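Local coordinates for protein putative phosphosugar isomerase (Silicibacter pomeroyi DSS-3, PDB 3FJ1) that is a putative phosphosugar isomerase with two SIS domains, probably binding phosphorylated sugar derivatives, its precise reaction not being established, at residues 30-35 against 167-172; 120-125 against 138-143. All blocks are in the same frame, centred on the assembly; numbering follows the deposited sequence.

In the fold
From the N terminus the chain runs through the long helix 8-41, whose residues 30-35 supply the first half of contact 1. It then builds the parallel five-stranded sheet of the first SIS domain. Contact 2 closes a short loop late in that sheet, where the chain leaves strand 120-125, crosses by helix 131-134 and comes back as 138-141, an edge strand of the sheet within this chain. Helix 153-171 follows, and its last turn meets 30-35, closing the larger loop of contact 1 with contact 2 nested inside. The two contacts touch directly: V34 packs on H138, V122 and I140, and V31 on I140, so helix 8-41 packs against both the sheet edge and helix 153-171.

Contact 1 of 2, residues 30-35 against 167-172; sequences DVARVA and LADWAE
D169 reaches out from the last turn of helix 153-171 and lies over one side of helix 8-41, and nearly everything here can be read by following its side chain. CB comes first, pressed against the methyl of A35, with D169 CB and A35 CB only 3.4 Å apart. From there chi1 of -81° sets CG anti to the carbonyl carbon and lays the carboxylate along the other helix, back toward its N-terminal side. The two oxygens then part company. OD2 rests on carbon: it sits 3.5 Å from V31 CG1 and equally close to A32 CA, with the V31 side chain crossing the aspartate at about a right angle. OD1 is engaged by R177 of helix 174-181 in a salt bridge, which probably holds the carboxylate in this rotation. No hydrogen bond links the two segments; they meet by packing, with the small A35 letting D169 CB and the W170 backbone come close. A35 CB lies 3.7 Å from W170 N, and W170 CB adds a looser apolar touch before its indole turns away. Over these segments the axes approach to 8.6 Å and cross at -46°; a Schellman motif with E172 at C-prime then ends helix 153-171. The W170 side chain packs on L38 and R39 farther along helix 8-41 and on L69 of helix 53-69, while V34 and A35 meet L166 of helix 153-171.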
loop_
_atom_site.group_PDB
_atom_site.type_symbol
_atom_site.label_atom_id
_atom_site.label_comp_id
_atom_site.label_asym_id
_atom_site.label_seq_id
_atom_site.Cartn_x
_atom_site.Cartn_y
_atom_site.Cartn_z
ATOM N N ASP A 30 9.930 -25.236 -15.429
ATOM C CA ASP A 30 8.867 -25.082 -14.471
ATOM C C ASP A 30 7.996 -23.868 -14.790
ATOM O O ASP A 30 6.751 -23.936 -14.702
ATOM C CB ASP A 30 9.425 -24.998 -13.062
ATOM C CG ASP A 30 9.889 -26.339 -12.567
ATOM O OD1 ASP A 30 9.781 -27.330 -13.338
ATOM O OD2 ASP A 30 10.347 -26.416 -11.410
ATOM N N VAL A 31 8.625 -22.776 -15.207
ATOM C CA VAL A 31 7.847 -21.612 -15.567
ATOM C C VAL A 31 6.949 -21.915 -16.769
ATOM O O VAL A 31 5.771 -21.561 -16.760
ATOM C CB VAL A 31 8.734 -20.378 -15.835
ATOM C CG1 VAL A 31 7.891 -19.280 -16.460
ATOM C CG2 VAL A 31 9.365 -19.891 -14.546
ATOM N N ALA A 32 7.474 -22.616 -17.775
ATOM C CA ALA A 32 6.708 -22.880 -18.986
ATOM C C ALA A 32 5.511 -23.777 -18.682
ATOM O O ALA A 32 4.415 -23.601 -19.239
ATOM C CB ALA A 32 7.578 -23.531 -20.047
ATOM N N ARG A 33 5.746 -24.752 -17.810
ATOM C CA ARG A 33 4.693 -25.685 -17.397
ATOM C C ARG A 33 3.563 -24.964 -16.661
ATOM O O ARG A 33 2.381 -25.204 -16.952
ATOM C CB ARG A 33 5.284 -26.787 -16.526
ATOM C CG ARG A 33 6.033 -27.819 -17.298
ATOM C CD ARG A 33 6.697 -28.816 -16.385
ATOM N NE ARG A 33 7.336 -29.870 -17.175
ATOM C CZ ARG A 33 8.091 -30.844 -16.677
ATOM N NH1 ARG A 33 8.315 -30.929 -15.377
ATOM N NH2 ARG A 33 8.624 -31.746 -17.493
ATOM N N VAL A 34 3.906 -24.058 -15.740
ATOM C CA VAL A 34 2.875 -23.304 -15.016
ATOM C C VAL A 34 2.116 -22.396 -15.992
ATOM O O VAL A 34 0.904 -22.331 -15.940
ATOM C CB VAL A 34 3.434 -22.480 -13.843
ATOM C CG1 VAL A 34 2.326 -21.661 -13.175
ATOM C CG2 VAL A 34 4.133 -23.419 -12.809
ATOM N N ALA A 35 2.836 -21.696 -16.873
ATOM C CA ALA A 35 2.206 -20.853 -17.899
ATOM C C ALA A 35 1.226 -21.649 -18.760
ATOM O O ALA A 35 0.182 -21.135 -19.086
ATOM C CB ALA A 35 3.259 -20.159 -18.777
ATOM N N LEU A 167 4.558 -14.460 -16.609
ATOM C CA LEU A 167 3.655 -13.591 -17.338
ATOM C C LEU A 167 3.980 -13.534 -18.835
ATOM O O LEU A 167 3.079 -13.474 -19.668
ATOM C CB LEU A 167 3.679 -12.183 -16.744
ATOM C CG LEU A 167 3.099 -12.036 -15.341
ATOM C CD1 LEU A 167 3.311 -10.615 -14.804
ATOM C CD2 LEU A 167 1.654 -12.432 -15.346
ATOM N N ALA A 168 5.266 -13.560 -19.166
ATOM C CA ALA A 168 5.700 -13.485 -20.534
ATOM C C ALA A 168 5.341 -14.793 -21.278
ATOM O O ALA A 168 4.895 -14.739 -22.421
ATOM C CB ALA A 168 7.184 -13.208 -20.596
ATOM N N ASP A 169 5.503 -15.939 -20.624
ATOM C CA ASP A 169 5.146 -17.227 -21.254
ATOM C C ASP A 169 3.612 -17.310 -21.379
ATOM O O ASP A 169 3.070 -17.788 -22.375
ATOM C CB ASP A 169 5.655 -18.442 -20.447
ATOM C CG ASP A 169 7.139 -18.786 -20.695
ATOM O OD1 ASP A 169 7.770 -18.253 -21.660
ATOM O OD2 ASP A 169 7.690 -19.606 -19.891
ATOM N N TRP A 170 2.908 -16.852 -20.348
ATOM C CA TRP A 170 1.442 -16.870 -20.345
ATOM C C TRP A 170 0.880 -15.970 -21.449
ATOM O O TRP A 170 -0.028 -16.388 -22.190
ATOM C CB TRP A 170 0.961 -16.515 -18.933
ATOM C CG TRP A 170 -0.500 -16.483 -18.696
ATOM C CD1 TRP A 170 -1.490 -16.940 -19.488
ATOM C CD2 TRP A 170 -1.113 -16.034 -17.493
ATOM N NE1 TRP A 170 -2.713 -16.735 -18.884
ATOM C CE2 TRP A 170 -2.498 -16.188 -17.647
ATOM C CE3 TRP A 170 -0.618 -15.491 -16.306
ATOM C CZ2 TRP A 170 -3.404 -15.820 -16.648
ATOM C CZ3 TRP A 170 -1.533 -15.132 -15.311
ATOM C CH2 TRP A 170 -2.893 -15.286 -15.505
ATOM N N ALA A 171 1.434 -14.768 -21.605
ATOM C CA ALA A 171 1.024 -13.836 -22.641
ATOM C C ALA A 171 1.622 -14.199 -24.012
ATOM O O ALA A 171 1.178 -13.678 -25.055
ATOM C CB ALA A 171 1.438 -12.371 -22.247
ATOM N N GLU A 172 2.613 -15.085 -24.006
ATOM C CA GLU A 172 3.354 -15.461 -25.212
ATOM C C GLU A 172 3.943 -14.203 -25.856
ATOM O O GLU A 172 3.769 -13.945 -27.048
ATOM C CB GLU A 172 2.456 -16.268 -26.168
ATOM C CG GLU A 172 1.996 -17.588 -25.522
ATOM C CD GLU A 172 1.068 -18.391 -26.401
ATOM O OE1 GLU A 172 -0.129 -18.010 -26.538
ATOM O OE2 GLU A 172 1.536 -19.425 -26.906
#

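Contact 2 of 2, residues 120-125 against 138-143; sequences LCVALT and HTIDIH
Strands 120-125 and 138-141 run parallel; four backbone hydrogen bonds hold them in register, and a fifth, I142 N to T125 O, follows just past the strand end. The straightest is I140 N to A123 O, at 2.7 Å and nearly along the C=O axis. On the face bearing V122, L124 and I140, the isoleucine stands up as a bump beside L124. The L124 side chain runs alongside, pointing the same way, so that L124 CD2 nestles 3.6 Å from I140 CB. The I140 tip, CD1, lies over the shallow groove formed by that methyl and V122 CG1, 4.0 Å from the latter. An alanine at I140 would lack CG1, CG2 and CD1, and would probably loosen the packing of L124 CD2 and V122 CG1 on this face. At one end, L120 CD1 meets the H138 ring at its edge, in the ring plane. At the other, I142 CG2 lies 3.6 Å from T125 N. On the reverse face T125 and T139 cross obliquely, their CG2 methyls 3.5 Å apart. Joined through helix 131-134, the two strands form the right-handed beta-alpha-beta crossover typical of the alpha/beta sandwich of SIS domains.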
loop_
_atom_site.group_PDB
_atom_site.type_symbol
_atom_site.label_atom_id
_atom_site.label_comp_id
_atom_site.label_asym_id
_atom_site.label_seq_id
_atom_site.Cartn_x
_atom_site.Cartn_y
_atom_site.Cartn_z
ATOM N N LEU A 120 -6.010 -21.115 -8.085
ATOM C CA LEU A 120 -4.842 -21.893 -8.513
ATOM C C LEU A 120 -3.680 -21.183 -7.841
ATOM O O LEU A 120 -3.323 -20.065 -8.215
ATOM C CB LEU A 120 -4.665 -21.882 -10.048
ATOM C CG LEU A 120 -3.408 -22.580 -10.585
ATOM C CD1 LEU A 120 -3.478 -24.065 -10.297
ATOM C CD2 LEU A 120 -3.245 -22.351 -12.086
ATOM N N CYS A 121 -3.105 -21.806 -6.822
ATOM C CA CYS A 121 -2.012 -21.165 -6.068
ATOM C C CYS A 121 -0.634 -21.507 -6.604
ATOM O O CYS A 121 -0.293 -22.691 -6.741
ATOM C CB CYS A 121 -2.116 -21.520 -4.581
ATOM S SG CYS A 121 -3.728 -21.060 -3.920
ATOM N N VAL A 122 0.133 -20.465 -6.929
ATOM C CA VAL A 122 1.499 -20.564 -7.427
ATOM C C VAL A 122 2.405 -19.797 -6.473
ATOM O O VAL A 122 2.124 -18.629 -6.172
ATOM C CB VAL A 122 1.618 -19.950 -8.842
ATOM C CG1 VAL A 122 3.053 -19.995 -9.369
ATOM C CG2 VAL A 122 0.658 -20.643 -9.831
ATOM N N ALA A 123 3.461 -20.443 -5.978
ATOM C CA ALA A 123 4.403 -19.803 -5.062
ATOM C C ALA A 123 5.705 -19.481 -5.779
ATOM O O ALA A 123 6.232 -20.333 -6.501
ATOM C CB ALA A 123 4.695 -20.701 -3.857
ATOM N N LEU A 124 6.198 -18.250 -5.583
ATOM C CA LEU A 124 7.516 -17.806 -6.031
ATOM C C LEU A 124 8.361 -17.736 -4.736
ATOM O O LEU A 124 8.105 -16.914 -3.857
ATOM C CB LEU A 124 7.471 -16.436 -6.700
ATOM C CG LEU A 124 6.532 -16.262 -7.903
ATOM C CD1 LEU A 124 6.726 -14.885 -8.577
ATOM C CD2 LEU A 124 6.676 -17.375 -8.908
ATOM N N THR A 125 9.321 -18.642 -4.616
ATOM C CA THR A 125 10.072 -18.815 -3.366
ATOM C C THR A 125 11.481 -19.323 -3.625
ATOM O O THR A 125 11.747 -19.926 -4.684
ATOM C CB THR A 125 9.294 -19.760 -2.356
ATOM O OG1 THR A 125 9.980 -19.865 -1.104
ATOM C CG2 THR A 125 9.073 -21.150 -2.887
ATOM N N HIS A 138 1.551 -25.123 -7.507
ATOM C CA HIS A 138 2.818 -25.079 -8.198
ATOM C C HIS A 138 3.798 -24.201 -7.446
ATOM O O HIS A 138 3.408 -23.201 -6.841
ATOM C CB HIS A 138 2.623 -24.493 -9.597
ATOM C CG HIS A 138 1.667 -25.270 -10.435
ATOM N ND1 HIS A 138 2.039 -26.404 -11.116
ATOM C CD2 HIS A 138 0.354 -25.090 -10.690
ATOM C CE1 HIS A 138 0.989 -26.906 -11.742
ATOM N NE2 HIS A 138 -0.050 -26.132 -11.494
ATOM N N THR A 139 5.077 -24.572 -7.502
ATOM C CA THR A 139 6.125 -23.746 -6.925
ATOM C C THR A 139 7.161 -23.424 -7.974
ATOM O O THR A 139 7.654 -24.317 -8.678
ATOM C CB THR A 139 6.785 -24.419 -5.747
ATOM O OG1 THR A 139 5.796 -24.573 -4.728
ATOM C CG2 THR A 139 7.993 -23.565 -5.213
ATOM N N ILE A 140 7.484 -22.147 -8.098
ATOM C CA ILE A 140 8.568 -21.726 -8.953
ATOM C C ILE A 140 9.742 -21.319 -8.051
ATOM O O ILE A 140 9.673 -20.325 -7.294
ATOM C CB ILE A 140 8.157 -20.564 -9.873
ATOM C CG1 ILE A 140 7.102 -21.053 -10.868
ATOM C CG2 ILE A 140 9.366 -20.000 -10.580
ATOM C CD1 ILE A 140 6.375 -19.978 -11.609
ATOM N N ASP A 141 10.812 -22.107 -8.118
ATOM C CA ASP A 141 12.049 -21.808 -7.404
ATOM C C ASP A 141 12.725 -20.595 -8.098
ATOM O O ASP A 141 13.039 -20.637 -9.302
ATOM C CB ASP A 141 12.945 -23.037 -7.463
ATOM C CG ASP A 141 14.214 -22.923 -6.631
ATOM O OD1 ASP A 141 14.703 -21.819 -6.298
ATOM O OD2 ASP A 141 14.767 -24.016 -6.348
ATOM N N ILE A 142 12.934 -19.531 -7.338
ATOM C CA ILE A 142 13.550 -18.294 -7.868
ATOM C C ILE A 142 15.076 -18.340 -8.077
ATOM O O ILE A 142 15.655 -17.431 -8.707
ATOM C CB ILE A 142 13.136 -17.048 -7.028
ATOM C CG1 ILE A 142 13.816 -17.028 -5.638
ATOM C CG2 ILE A 142 11.556 -16.986 -6.959
ATOM C CD1 ILE A 142 13.520 -15.766 -4.796
ATOM N N HIS A 143 15.725 -19.388 -7.594
ATOM C CA HIS A 143 17.164 -19.548 -7.793
ATOM C C HIS A 143 18.019 -18.340 -7.375
ATOM O O HIS A 143 18.957 -17.961 -8.064
ATOM C CB HIS A 143 17.444 -19.946 -9.267
ATOM C CG HIS A 143 16.893 -21.285 -9.651
ATOM N ND1 HIS A 143 15.594 -21.473 -10.068
ATOM C CD2 HIS A 143 17.468 -22.509 -9.662
ATOM C CE1 HIS A 143 15.394 -22.751 -10.328
ATOM N NE2 HIS A 143 16.518 -23.398 -10.089
#